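Local structure of FdhC (Acinetobacter nosocomialis, 5KTC) at residues 77-83 / 94-100; 109-114 / 174-178; 70-75 / 101-105. The protein is a GNAT-superfamily sugar N-acyltransferase that transfers a 3-hydroxybutanoyl group from its coenzyme A thioester to a dTDP-linked amino sugar. One frame throughout, in Å; residues are numbered along the deposited sequence. Where two conformers were deposited one is given.

Contact 1: residues 77-83 / 94-100. With FUH ([[(2~{R},3~{S},5~{R})-5-[5-methyl-2,4-bis(oxidanylidene)pyrimidin-1-yl]-3-oxidanyl-oxolan-2-yl]methoxy-oxidanyl-phosphoryl] [(2~{R},3~{R},4~{S},5~{R},6~{R})-6-methyl-3,5-bis(oxidanyl)-4-[[(3~{R})-3-oxidanylbutanoyl]amino]oxan-2-yl] hydrogen phosphate), chain C.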
loop_
_atom_site.group_PDB
_atom_site.type_symbol
_atom_site.label_atom_id
_atom_site.label_comp_id
_atom_site.label_asym_id
_atom_site.label_seq_id
_atom_site.Cartn_x
_atom_site.Cartn_y
_atom_site.Cartn_z
ATOM N N ILE A 77 9.606 6.412 4.665
ATOM C CA ILE A 77 9.699 6.653 3.220
ATOM C C ILE A 77 8.319 6.701 2.533
ATOM O O ILE A 77 8.256 6.964 1.372
ATOM C CB ILE A 77 10.572 5.601 2.538
ATOM C CG1 ILE A 77 10.053 4.153 2.822
ATOM C CG2 ILE A 77 12.035 5.700 3.038
ATOM C CD1 ILE A 77 10.710 3.142 1.891
ATOM N N GLY A 78 7.218 6.490 3.265
ATOM C CA GLY A 78 5.917 6.639 2.640
ATOM C C GLY A 78 4.728 6.137 3.412
ATOM O O GLY A 78 4.810 5.930 4.631
ATOM N N THR A 79 3.605 5.971 2.681
ATOM C CA THR A 79 2.373 5.583 3.267
ATOM C C THR A 79 1.679 4.546 2.440
ATOM O O THR A 79 1.897 4.441 1.214
ATOM C CB THR A 79 1.392 6.756 3.442
ATOM O OG1 THR A 79 1.080 7.356 2.169
ATOM C CG2 THR A 79 1.987 7.736 4.358
ATOM N N VAL A 80 0.786 3.790 3.087
ATOM C CA VAL A 80 -0.144 2.961 2.306
ATOM C C VAL A 80 -1.311 2.602 3.165
ATOM O O VAL A 80 -1.173 2.551 4.402
ATOM C CB VAL A 80 0.554 1.705 1.686
ATOM C CG1 VAL A 80 0.911 0.687 2.777
ATOM C CG2 VAL A 80 -0.306 1.084 0.584
ATOM N N ARG A 81 -2.440 2.369 2.541
ATOM C CA ARG A 81 -3.720 2.152 3.317
ATOM C C ARG A 81 -4.614 1.106 2.718
ATOM O O ARG A 81 -4.764 1.044 1.503
ATOM C CB ARG A 81 -4.474 3.473 3.365
ATOM C CG ARG A 81 -5.635 3.592 4.336
ATOM C CD ARG A 81 -6.019 5.068 4.599
ATOM N NE ARG A 81 -6.463 5.707 3.378
ATOM C CZ ARG A 81 -7.687 6.132 3.000
ATOM N NH1 ARG A 81 -8.771 6.127 3.770
ATOM N NH2 ARG A 81 -7.789 6.629 1.780
ATOM N N LEU A 82 -5.247 0.312 3.599
ATOM C CA LEU A 82 -6.332 -0.580 3.307
ATOM C C LEU A 82 -7.605 -0.046 3.911
ATOM O O LEU A 82 -7.626 0.340 5.065
ATOM C CB LEU A 82 -6.134 -1.968 3.887
ATOM C CG LEU A 82 -5.023 -2.767 3.222
ATOM C CD1 LEU A 82 -3.650 -2.183 3.537
ATOM C CD2 LEU A 82 -5.144 -4.170 3.712
ATOM N N TYR A 83 -8.652 0.033 3.107
ATOM C CA TYR A 83 -9.860 0.780 3.506
ATOM C C TYR A 83 -11.078 0.298 2.669
ATOM O O TYR A 83 -10.956 -0.447 1.669
ATOM C CB TYR A 83 -9.559 2.323 3.375
ATOM C CG TYR A 83 -9.379 2.851 1.948
ATOM C CD1 TYR A 83 -8.225 2.624 1.237
ATOM C CD2 TYR A 83 -10.400 3.638 1.305
ATOM C CE1 TYR A 83 -8.069 3.121 -0.052
ATOM C CE2 TYR A 83 -10.235 4.166 0.032
ATOM C CZ TYR A 83 -9.083 3.890 -0.676
ATOM O OH TYR A 83 -8.850 4.417 -1.932
ATOM N N TRP A 94 -7.307 -0.591 -1.523
ATOM C CA TRP A 94 -6.053 -0.057 -1.045
ATOM C C TRP A 94 -5.601 1.106 -1.918
ATOM O O TRP A 94 -6.083 1.323 -3.049
ATOM C CB TRP A 94 -4.957 -1.116 -0.914
ATOM C CG TRP A 94 -4.263 -1.617 -2.132
ATOM C CD1 TRP A 94 -4.710 -2.544 -3.020
ATOM C CD2 TRP A 94 -2.925 -1.274 -2.544
ATOM N NE1 TRP A 94 -3.731 -2.783 -3.976
ATOM C CE2 TRP A 94 -2.614 -2.055 -3.667
ATOM C CE3 TRP A 94 -1.953 -0.399 -2.040
ATOM C CZ2 TRP A 94 -1.362 -1.977 -4.320
ATOM C CZ3 TRP A 94 -0.691 -0.343 -2.678
ATOM C CH2 TRP A 94 -0.419 -1.114 -3.806
ATOM N N GLY A 95 -4.709 1.864 -1.341
ATOM C CA GLY A 95 -4.266 3.101 -1.946
ATOM C C GLY A 95 -3.581 3.981 -0.938
ATOM O O GLY A 95 -2.820 3.489 -0.072
ATOM N N SER A 96 -3.815 5.292 -1.032
ATOM C CA SER A 96 -2.971 6.263 -0.334
ATOM C C SER A 96 -1.472 5.924 -0.417
ATOM O O SER A 96 -0.721 6.027 0.582
ATOM C CB SER A 96 -3.407 6.509 1.113
ATOM O OG SER A 96 -4.787 6.781 1.261
ATOM N N TRP A 97 -1.054 5.513 -1.601
ATOM C CA TRP A 97 0.195 4.762 -1.751
ATOM C C TRP A 97 1.205 5.765 -2.259
ATOM O O TRP A 97 1.117 6.235 -3.424
ATOM C CB TRP A 97 0.032 3.682 -2.752
ATOM C CG TRP A 97 1.197 2.744 -2.892
ATOM C CD1 TRP A 97 2.056 2.326 -1.923
ATOM C CD2 TRP A 97 1.570 2.067 -4.096
ATOM N NE1 TRP A 97 2.950 1.414 -2.467
ATOM C CE2 TRP A 97 2.659 1.228 -3.786
ATOM C CE3 TRP A 97 1.084 2.097 -5.412
ATOM C CZ2 TRP A 97 3.297 0.457 -4.734
ATOM C CZ3 TRP A 97 1.718 1.307 -6.385
ATOM C CH2 TRP A 97 2.805 0.471 -6.016
ATOM N N ILE A 98 2.148 6.110 -1.389
ATOM C CA ILE A 98 3.101 7.174 -1.667
ATOM C C ILE A 98 4.480 6.765 -1.163
ATOM O O ILE A 98 4.616 6.267 -0.048
ATOM C CB ILE A 98 2.752 8.517 -1.021
ATOM C CG1 ILE A 98 1.269 8.912 -1.248
ATOM C CG2 ILE A 98 3.614 9.584 -1.650
ATOM C CD1 ILE A 98 0.699 9.968 -0.352
ATOM N N LEU A 99 5.483 6.957 -2.012
ATOM C CA LEU A 99 6.888 6.739 -1.600
ATOM C C LEU A 99 7.725 7.990 -1.954
ATOM O O LEU A 99 7.593 8.495 -3.069
ATOM C CB LEU A 99 7.439 5.524 -2.317
ATOM C CG LEU A 99 6.929 4.160 -1.831
ATOM C CD1 LEU A 99 7.398 3.084 -2.777
ATOM C CD2 LEU A 99 7.371 3.814 -0.411
ATOM N N ASN A 100 8.583 8.443 -1.043
ATOM C CA ASN A 100 9.339 9.695 -1.307
ATOM C C ASN A 100 10.706 9.348 -1.876
ATOM O O ASN A 100 11.015 8.165 -2.079
ATOM C CB ASN A 100 9.456 10.564 -0.040
ATOM C CG ASN A 100 10.248 9.921 1.082
ATOM O OD1 ASN A 100 11.079 9.050 0.894
ATOM N ND2 ASN A 100 9.933 10.337 2.310
HETATM O O1 FUH C . -3.240 4.932 -4.186
HETATM C C1 FUH C . -4.132 4.537 -4.929
HETATM C C2 FUH C . -4.181 3.148 -5.475
HETATM C C3 FUH C . -2.823 2.497 -5.516
HETATM O O2 FUH C . -2.156 2.741 -6.780
HETATM C C4 FUH C . -2.945 1.000 -5.392
HETATM N N1 FUH C . -5.202 5.350 -5.295
HETATM C C5 FUH C . -5.454 6.602 -4.574
HETATM C C6 FUH C . -5.753 7.759 -5.546
HETATM O O3 FUH C . -6.808 7.375 -6.321
HETATM C C7 FUH C . -6.216 9.025 -4.863
HETATM C C8 FUH C . -6.796 10.096 -5.816
HETATM O O4 FUH C . -7.249 8.731 -3.907
HETATM C C9 FUH C . -6.631 6.412 -3.634
HETATM O O5 FUH C . -6.330 5.491 -2.575
HETATM C C10 FUH C . -6.948 7.688 -2.963
HETATM O O6 FUH C . -5.815 8.049 -2.187
HETATM P P1 FUH C . -5.872 9.184 -1.105
HETATM O O7 FUH C . -5.725 10.539 -1.691
HETATM O O8 FUH C . -4.704 8.852 -0.177
HETATM O O9 FUH C . -7.114 8.989 -0.129
HETATM P P2 FUH C . -8.650 9.420 -0.253
HETATM O O10 FUH C . -9.464 8.206 0.034
HETATM O O11 FUH C . -8.837 9.983 -1.655
HETATM O O12 FUH C . -8.698 10.480 0.905
HETATM C C11 FUH C . -9.944 10.792 1.535
HETATM C C12 FUH C . -9.869 12.209 2.042
HETATM C C13 FUH C . -9.295 13.209 1.015
HETATM O O13 FUH C . -9.908 14.506 1.128
HETATM C C14 FUH C . -7.842 13.400 1.428
HETATM C C15 FUH C . -7.935 13.210 2.922
HETATM O O14 FUH C . -9.009 12.272 3.184
HETATM N N2 FUH C . -6.775 12.573 3.582
HETATM C C16 FUH C . -6.435 11.281 3.314
HETATM C C17 FUH C . -5.377 10.679 3.998
HETATM C C18 FUH C . -4.973 9.242 3.747
HETATM C C19 FUH C . -4.667 11.484 4.940
HETATM O O15 FUH C . -3.710 10.948 5.635
HETATM N N3 FUH C . -5.023 12.753 5.184
HETATM C C20 FUH C . -6.083 13.257 4.543
HETATM O O16 FUH C . -6.412 14.517 4.769
#

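Contact 2: residues 109-114 / 174-178. With COA (coenzyme A), chain D.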
loop_
_atom_site.group_PDB
_atom_site.type_symbol
_atom_site.label_atom_id
_atom_site.label_comp_id
_atom_site.label_asym_id
_atom_site.label_seq_id
_atom_site.Cartn_x
_atom_site.Cartn_y
_atom_site.Cartn_z
ATOM N N VAL A 109 7.529 -2.425 -5.009
ATOM C CA VAL A 109 7.210 -3.866 -5.098
ATOM C C VAL A 109 6.979 -4.457 -3.717
ATOM O O VAL A 109 6.002 -5.209 -3.490
ATOM C CB VAL A 109 8.311 -4.677 -5.841
ATOM C CG1 VAL A 109 7.942 -6.122 -5.925
ATOM C CG2 VAL A 109 8.578 -4.107 -7.203
ATOM N N GLU A 110 7.869 -4.166 -2.781
ATOM C CA GLU A 110 7.746 -4.797 -1.470
ATOM C C GLU A 110 6.435 -4.386 -0.732
ATOM O O GLU A 110 5.732 -5.196 -0.121
ATOM C CB GLU A 110 8.941 -4.373 -0.585
ATOM C CG GLU A 110 10.293 -4.915 -1.083
ATOM C CD GLU A 110 11.471 -4.587 -0.194
ATOM O OE1 GLU A 110 11.328 -4.153 0.957
ATOM O OE2 GLU A 110 12.574 -4.859 -0.651
ATOM N N SER A 111 6.182 -3.089 -0.792
ATOM C CA SER A 111 4.993 -2.507 -0.085
ATOM C C SER A 111 3.698 -3.014 -0.704
ATOM O O SER A 111 2.778 -3.419 0.034
ATOM C CB SER A 111 5.075 -0.985 -0.031
ATOM O OG SER A 111 5.103 -0.364 -1.278
ATOM N N ALA A 112 3.638 -3.115 -2.040
ATOM C CA ALA A 112 2.454 -3.685 -2.664
ATOM C C ALA A 112 2.209 -5.163 -2.183
ATOM O O ALA A 112 1.081 -5.564 -1.789
ATOM C CB ALA A 112 2.532 -3.593 -4.219
ATOM N N LEU A 113 3.298 -5.940 -2.137
ATOM C CA LEU A 113 3.194 -7.300 -1.737
ATOM C C LEU A 113 2.744 -7.418 -0.296
ATOM O O LEU A 113 1.987 -8.311 0.040
ATOM C CB LEU A 113 4.530 -8.065 -1.955
ATOM C CG LEU A 113 4.923 -8.156 -3.417
ATOM C CD1 LEU A 113 6.411 -8.574 -3.527
ATOM C CD2 LEU A 113 3.961 -9.120 -4.154
ATOM N N LEU A 114 3.192 -6.516 0.561
ATOM C CA LEU A 114 2.871 -6.602 1.936
ATOM C C LEU A 114 1.434 -6.197 2.098
ATOM O O LEU A 114 0.734 -6.738 2.957
ATOM C CB LEU A 114 3.794 -5.726 2.756
ATOM C CG LEU A 114 5.247 -6.225 2.928
ATOM C CD1 LEU A 114 6.076 -5.156 3.642
ATOM C CD2 LEU A 114 5.310 -7.569 3.643
ATOM N N TYR A 174 7.558 -13.800 -6.555
ATOM C CA TYR A 174 8.089 -12.573 -5.938
ATOM C C TYR A 174 8.715 -12.818 -4.540
ATOM O O TYR A 174 8.959 -11.851 -3.786
ATOM C CB TYR A 174 6.985 -11.523 -5.807
ATOM C CG TYR A 174 6.537 -10.895 -7.086
ATOM C CD1 TYR A 174 5.656 -11.537 -7.963
ATOM C CD2 TYR A 174 7.046 -9.674 -7.448
ATOM C CE1 TYR A 174 5.247 -10.926 -9.172
ATOM C CE2 TYR A 174 6.658 -9.057 -8.635
ATOM C CZ TYR A 174 5.752 -9.686 -9.490
ATOM O OH TYR A 174 5.424 -8.997 -10.616
ATOM N N ALA A 175 9.035 -14.072 -4.220
ATOM C CA ALA A 175 9.648 -14.405 -2.925
ATOM C C ALA A 175 10.923 -13.618 -2.651
ATOM O O ALA A 175 11.179 -13.303 -1.494
ATOM C CB ALA A 175 9.930 -15.909 -2.799
ATOM N N ARG A 176 11.724 -13.343 -3.685
ATOM C CA ARG A 176 12.994 -12.621 -3.520
ATOM C C ARG A 176 12.804 -11.189 -2.929
ATOM O O ARG A 176 13.760 -10.580 -2.424
ATOM C CB ARG A 176 13.791 -12.526 -4.829
ATOM C CG ARG A 176 13.184 -11.684 -5.909
ATOM C CD ARG A 176 13.993 -11.838 -7.137
ATOM N NE ARG A 176 13.417 -11.180 -8.255
ATOM C CZ ARG A 176 13.683 -9.956 -8.669
ATOM N NH1 ARG A 176 14.561 -9.175 -8.032
ATOM N NH2 ARG A 176 13.036 -9.514 -9.739
ATOM N N PHE A 177 11.622 -10.612 -3.115
ATOM C CA PHE A 177 11.348 -9.281 -2.591
ATOM C C PHE A 177 10.908 -9.293 -1.119
ATOM O O PHE A 177 10.946 -8.266 -0.444
ATOM C CB PHE A 177 10.262 -8.614 -3.440
ATOM C CG PHE A 177 10.697 -8.248 -4.818
ATOM C CD1 PHE A 177 11.393 -7.075 -5.041
ATOM C CD2 PHE A 177 10.352 -9.050 -5.877
ATOM C CE1 PHE A 177 11.787 -6.693 -6.298
ATOM C CE2 PHE A 177 10.724 -8.682 -7.150
ATOM C CZ PHE A 177 11.445 -7.507 -7.363
ATOM N N LEU A 178 10.458 -10.440 -0.637
ATOM C CA LEU A 178 9.852 -10.539 0.648
ATOM C C LEU A 178 10.803 -10.980 1.741
ATOM O O LEU A 178 10.534 -10.746 2.928
ATOM C CB LEU A 178 8.690 -11.473 0.558
ATOM C CG LEU A 178 7.483 -10.912 -0.207
ATOM C CD1 LEU A 178 6.542 -12.059 -0.587
ATOM C CD2 LEU A 178 6.687 -9.934 0.627
HETATM N N1A COA D . 8.751 -6.976 -10.931
HETATM C C2A COA D . 10.039 -6.585 -10.796
HETATM N N3A COA D . 10.396 -5.303 -10.679
HETATM C C4A COA D . 9.444 -4.386 -10.599
HETATM C C5A COA D . 8.009 -4.751 -10.694
HETATM C C6A COA D . 7.700 -6.149 -10.877
HETATM N N6A COA D . 6.445 -6.576 -10.986
HETATM N N7A COA D . 7.307 -3.632 -10.586
HETATM C C8A COA D . 8.194 -2.624 -10.450
HETATM N N9A COA D . 9.474 -3.084 -10.469
HETATM C C1B COA D . 10.712 -2.289 -10.317
HETATM C C2B COA D . 10.613 -1.020 -11.172
HETATM O O2B COA D . 11.033 -1.221 -12.532
HETATM C C3B COA D . 11.451 -0.059 -10.400
HETATM O O3B COA D . 12.821 -0.375 -10.669
HETATM P P3B COA D . 13.710 0.599 -11.587
HETATM O O7A COA D . 14.437 1.431 -10.522
HETATM O O8A COA D . 14.503 -0.527 -12.187
HETATM O O9A COA D . 12.773 1.372 -12.481
HETATM C C4B COA D . 11.159 -0.426 -8.962
HETATM O O4B COA D . 10.829 -1.825 -8.964
HETATM C C5B COA D . 10.122 0.467 -8.313
HETATM O O5B COA D . 8.917 0.425 -9.045
HETATM P P1A COA D . 8.323 1.756 -9.655
HETATM O O1A COA D . 7.183 1.372 -10.574
HETATM O O2A COA D . 9.351 2.781 -10.051
HETATM O O3A COA D . 7.506 2.461 -8.449
HETATM P P2A COA D . 7.757 3.759 -7.628
HETATM O O4A COA D . 9.025 3.733 -6.817
HETATM O O5A COA D . 7.550 5.007 -8.468
HETATM O O6A COA D . 6.579 3.703 -6.552
HETATM C CBP COA D . 4.494 4.916 -6.209
HETATM C CCP COA D . 5.241 3.840 -7.016
HETATM C CDP COA D . 3.112 5.026 -6.803
HETATM C CEP COA D . 4.396 4.512 -4.741
HETATM C CAP COA D . 5.264 6.254 -6.324
HETATM O OAP COA D . 5.572 6.418 -7.748
HETATM C C9P COA D . 4.551 7.417 -5.762
HETATM O O9P COA D . 4.519 7.752 -4.558
HETATM N N8P COA D . 3.881 8.132 -6.687
HETATM C C7P COA D . 3.128 9.268 -6.309
HETATM C C6P COA D . 1.865 9.004 -5.528
HETATM C C5P COA D . 0.902 8.215 -6.377
HETATM O O5P COA D . 0.645 8.615 -7.526
HETATM N N4P COA D . 0.415 7.111 -5.847
HETATM C C3P COA D . -0.423 6.184 -6.614
HETATM C C2P COA D . -1.868 6.694 -6.777
HETATM S S1P COA D . -2.745 5.615 -7.968
#

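Contact 3: residues 70-75 / 101-105. With COA (coenzyme A), chain D.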
loop_
_atom_site.group_PDB
_atom_site.type_symbol
_atom_site.label_atom_id
_atom_site.label_comp_id
_atom_site.label_asym_id
_atom_site.label_seq_id
_atom_site.Cartn_x
_atom_site.Cartn_y
_atom_site.Cartn_z
ATOM N N ARG A 70 12.151 2.410 5.599
ATOM C CA ARG A 70 13.322 1.670 5.140
ATOM C C ARG A 70 14.060 1.021 6.330
ATOM O O ARG A 70 14.300 1.640 7.387
ATOM C CB ARG A 70 14.172 2.440 4.163
ATOM C CG ARG A 70 14.940 3.579 4.673
ATOM C CD ARG A 70 15.629 4.283 3.544
ATOM N NE ARG A 70 16.811 3.510 3.139
ATOM C CZ ARG A 70 17.433 3.628 1.982
ATOM N NH1 ARG A 70 16.955 4.417 1.029
ATOM N NH2 ARG A 70 18.518 2.882 1.749
ATOM N N SER A 71 14.297 -0.281 6.166
ATOM C CA SER A 71 14.873 -1.132 7.177
ATOM C C SER A 71 16.295 -0.790 7.600
ATOM O O SER A 71 16.640 -1.073 8.717
ATOM C CB SER A 71 14.962 -2.567 6.646
ATOM O OG SER A 71 13.654 -3.011 6.356
ATOM N N ASP A 72 17.108 -0.284 6.689
ATOM C CA ASP A 72 18.552 -0.114 6.942
ATOM C C ASP A 72 18.812 1.015 7.964
ATOM O O ASP A 72 19.710 0.873 8.810
ATOM C CB ASP A 72 19.339 0.027 5.637
ATOM C CG ASP A 72 19.018 1.267 4.883
ATOM O OD1 ASP A 72 18.076 2.015 5.278
ATOM O OD2 ASP A 72 19.663 1.492 3.839
ATOM N N ASP A 73 17.996 2.087 7.916
ATOM C CA ASP A 73 18.102 3.207 8.864
ATOM C C ASP A 73 16.834 3.569 9.629
ATOM O O ASP A 73 16.797 4.553 10.365
ATOM C CB ASP A 73 18.612 4.432 8.120
ATOM C CG ASP A 73 17.640 4.952 7.104
ATOM O OD1 ASP A 73 16.543 4.406 6.982
ATOM O OD2 ASP A 73 17.971 5.925 6.449
ATOM N N GLN A 74 15.809 2.756 9.494
ATOM C CA GLN A 74 14.560 2.979 10.212
ATOM C C GLN A 74 14.019 4.421 10.008
ATOM O O GLN A 74 13.580 5.084 10.966
ATOM C CB GLN A 74 14.693 2.580 11.709
ATOM C CG GLN A 74 15.112 1.121 11.905
ATOM C CD GLN A 74 16.624 1.008 12.007
ATOM O OE1 GLN A 74 17.225 1.680 12.838
ATOM N NE2 GLN A 74 17.257 0.236 11.140
ATOM N N SER A 75 14.033 4.865 8.761
ATOM C CA SER A 75 13.553 6.164 8.399
ATOM C C SER A 75 12.287 6.001 7.540
ATOM O O SER A 75 12.208 5.054 6.739
ATOM C CB SER A 75 14.648 6.955 7.673
ATOM O OG SER A 75 14.857 6.554 6.340
ATOM N N GLU A 101 11.526 10.372 -2.119
ATOM C CA GLU A 101 12.901 10.204 -2.644
ATOM C C GLU A 101 13.811 9.249 -1.912
ATOM O O GLU A 101 14.690 8.679 -2.521
ATOM C CB GLU A 101 13.629 11.563 -2.614
ATOM C CG GLU A 101 14.008 12.107 -3.970
ATOM C CD GLU A 101 14.689 13.479 -3.862
ATOM O OE1 GLU A 101 14.702 14.058 -2.737
ATOM O OE2 GLU A 101 15.215 13.976 -4.891
ATOM N N HIS A 102 13.603 9.090 -0.617
ATOM C CA HIS A 102 14.507 8.265 0.238
ATOM C C HIS A 102 14.095 6.810 0.225
ATOM O O HIS A 102 14.690 6.008 0.888
ATOM C CB HIS A 102 14.609 8.804 1.691
ATOM C CG HIS A 102 15.728 8.202 2.523
ATOM N ND1 HIS A 102 17.017 8.012 2.062
ATOM C CD2 HIS A 102 15.741 7.802 3.818
ATOM C CE1 HIS A 102 17.752 7.465 3.009
ATOM N NE2 HIS A 102 17.003 7.326 4.088
ATOM N N LYS A 103 13.109 6.455 -0.591
ATOM C CA LYS A 103 12.651 5.105 -0.712
ATOM C C LYS A 103 13.802 4.194 -1.164
ATOM O O LYS A 103 14.691 4.623 -1.901
ATOM C CB LYS A 103 11.486 5.015 -1.763
ATOM C CG LYS A 103 11.937 5.308 -3.212
ATOM C CD LYS A 103 10.829 5.364 -4.231
ATOM C CE LYS A 103 11.373 5.749 -5.619
ATOM N NZ LYS A 103 10.279 6.096 -6.566
ATOM N N THR A 104 13.754 2.951 -0.763
ATOM C CA THR A 104 14.623 1.967 -1.358
ATOM C C THR A 104 14.142 1.682 -2.773
ATOM O O THR A 104 12.988 1.996 -3.133
ATOM C CB THR A 104 14.629 0.649 -0.595
ATOM O OG1 THR A 104 13.295 0.226 -0.441
ATOM C CG2 THR A 104 15.226 0.795 0.791
ATOM N N LYS A 105 15.040 1.114 -3.575
ATOM C CA LYS A 105 14.811 0.974 -5.029
ATOM C C LYS A 105 13.504 0.219 -5.350
ATOM O O LYS A 105 12.735 0.652 -6.220
ATOM C CB LYS A 105 15.950 0.214 -5.673
ATOM C CG LYS A 105 15.918 0.265 -7.182
ATOM C CD LYS A 105 17.254 -0.247 -7.717
ATOM C CE LYS A 105 17.250 -0.352 -9.242
ATOM N NZ LYS A 105 17.059 0.956 -9.939
HETATM N N1A COA D . 8.751 -6.976 -10.931
HETATM C C2A COA D . 10.039 -6.585 -10.796
HETATM N N3A COA D . 10.396 -5.303 -10.679
HETATM C C4A COA D . 9.444 -4.386 -10.599
HETATM C C5A COA D . 8.009 -4.751 -10.694
HETATM C C6A COA D . 7.700 -6.149 -10.877
HETATM N N6A COA D . 6.445 -6.576 -10.986
HETATM N N7A COA D . 7.307 -3.632 -10.586
HETATM C C8A COA D . 8.194 -2.624 -10.450
HETATM N N9A COA D . 9.474 -3.084 -10.469
HETATM C C1B COA D . 10.712 -2.289 -10.317
HETATM C C2B COA D . 10.613 -1.020 -11.172
HETATM O O2B COA D . 11.033 -1.221 -12.532
HETATM C C3B COA D . 11.451 -0.059 -10.400
HETATM O O3B COA D . 12.821 -0.375 -10.669
HETATM P P3B COA D . 13.710 0.599 -11.587
HETATM O O7A COA D . 14.437 1.431 -10.522
HETATM O O8A COA D . 14.503 -0.527 -12.187
HETATM O O9A COA D . 12.773 1.372 -12.481
HETATM C C4B COA D . 11.159 -0.426 -8.962
HETATM O O4B COA D . 10.829 -1.825 -8.964
HETATM C C5B COA D . 10.122 0.467 -8.313
HETATM O O5B COA D . 8.917 0.425 -9.045
HETATM P P1A COA D . 8.323 1.756 -9.655
HETATM O O1A COA D . 7.183 1.372 -10.574
HETATM O O2A COA D . 9.351 2.781 -10.051
HETATM O O3A COA D . 7.506 2.461 -8.449
HETATM P P2A COA D . 7.757 3.759 -7.628
HETATM O O4A COA D . 9.025 3.733 -6.817
HETATM O O5A COA D . 7.550 5.007 -8.468
HETATM O O6A COA D . 6.579 3.703 -6.552
HETATM C CBP COA D . 4.494 4.916 -6.209
HETATM C CCP COA D . 5.241 3.840 -7.016
HETATM C CDP COA D . 3.112 5.026 -6.803
HETATM C CEP COA D . 4.396 4.512 -4.741
HETATM C CAP COA D . 5.264 6.254 -6.324
HETATM O OAP COA D . 5.572 6.418 -7.748
HETATM C C9P COA D . 4.551 7.417 -5.762
HETATM O O9P COA D . 4.519 7.752 -4.558
HETATM N N8P COA D . 3.881 8.132 -6.687
HETATM C C7P COA D . 3.128 9.268 -6.309
HETATM C C6P COA D . 1.865 9.004 -5.528
HETATM C C5P COA D . 0.902 8.215 -6.377
HETATM O O5P COA D . 0.645 8.615 -7.526
HETATM N N4P COA D . 0.415 7.111 -5.847
HETATM C C3P COA D . -0.423 6.184 -6.614
HETATM C C2P COA D . -1.868 6.694 -6.777
HETATM S S1P COA D . -2.745 5.615 -7.968
#

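Contact 1: residues 77-83 / 94-100
The R81 side chain leaves the backbone with CG anti to N (chi1 -167°) and bends at chi3, which turns its guanidinium edge to S96. R81 NE and NH2 both donate to S96 OG, NE at 2.9 Å. The serine oxygen lies close to the guanidinium plane. S96 OG in turn donates to phosphate oxygen O8 of the product, while R81 NH2 reaches O10 on the second phosphate at 2.9 Å. E63 binds R81 NH1 in a salt bridge. The two segments belong to the antiparallel hairpin 75-86/91-99 of the GNAT sheet, and the register slips by one between T79 and R81, a beta bulge. S96 lies in the bulge with a positive phi of 42°. T79 OG1 donates to S96 O at 2.7 Å, and S96 N donates to the sugar hydroxyl O5 at 3.0 Å. Y83 OH also bonds O5, at 2.8 Å. On the other side of the sheet V80 CG2 abuts the W94 ring edge, 3.4 Å from CE3. The acyl methyl C4 of the product sits over the W94 indole face, 3.5 Å from W94 CE2. W97 O and L99 N hydrogen-bond the pantetheine arm of coenzyme A.

Contact 2: residues 109-114 / 174-178
The CH-pi contact is between V109 and F177. V109 CG1 sits almost over the middle of the F177 ring, 3.6 Å from the centroid and 9° off the normal. With CG1 anti to the backbone N (chi1 -179°), the other methyl, V109 CG2, is left to meet the adenine, 3.5 Å from C4A of coenzyme A. F177 CZ adds a contact to adenine C2A at 3.8 Å. The aliphatic contacts lie further along helix 107-122. L113 CD1 rests against both aromatic residues, 3.8 Å from Y174 CB and 3.9 Å from F177 CB. L178 CD2 packs on L113 CB at 3.8 Å and reaches L114 CD2 at 4.1 Å. E110 lays its CG against F177 O, while its carboxylate turns to T10 and T11. The polar part is the ligand bond: adenine N6A donates to Y174 OH at 2.7 Å, with the amino group near the plane of the phenol ring. The GNAT helix and the C-terminal turn thus form an apolar wall of the cofactor pocket. Apolar contacts hold the two segments together, and the phenol oxygen gives the adenine amino group a specific acceptor.

Contact 3: residues 70-75 / 101-105
Two loops of the GNAT domain meet here at the surface: the tight turn between strands 63-70 and 75-86, which carries a G1 beta bulge at Q74 and S75, and the loop leading into helix 107-122. The R70 chain bends at chi3 (-77°), which lays the guanidinium between the H102 ring and T104 CG2. In one of its two conformers the H102 imidazole stacks flat on the R70 guanidinium, with centres 4.4 Å apart and planes at 20°. T104 CG2 covers the opposite guanidinium face, 3.8 Å from R70 CZ. R70 NH1 donates to H102 O at 2.8 Å. Within the 70-75 turn, R70 NE and NH2 take one oxygen each of D72, a side-on salt bridge that fixes the rotation of the group. The second loop also presents K103 and K105 to coenzyme A. K103 NZ bonds O4A of the diphosphate at 2.7 Å, and K105 NZ bonds O7A of the 3'-phosphate at 2.7 Å. At the imidazole edge, in that same conformer, H102 NE2 donates in the ring plane to the syn lone pair of D73 OD2, at 2.9 Å and 170°.

Contacts 1 and 2 are buried, whereas contact 3 lies at the surface. Contact 1 is a strand pair held by backbone bonds and faces the sugar product. Contact 2 is apolar and joins helix 107-122 to the short helix 175-178 near the C-terminus. Contact 3 joins two loops by a stack and hydrogen bonds, with the salt bridge inside one loop. Strand 91-99, the 101-105 loop and helix 107-122 follow one another in the chain, so the three contacts share one continuous run. W97 NE1 of contact 1 probably bonds S111 OG of contact 2, and W94 packs on A112. I77 of contact 1 packs against K103 and H102 of contact 3. All three contacts touch coenzyme A, at its pantetheine, adenine and phosphates respectively.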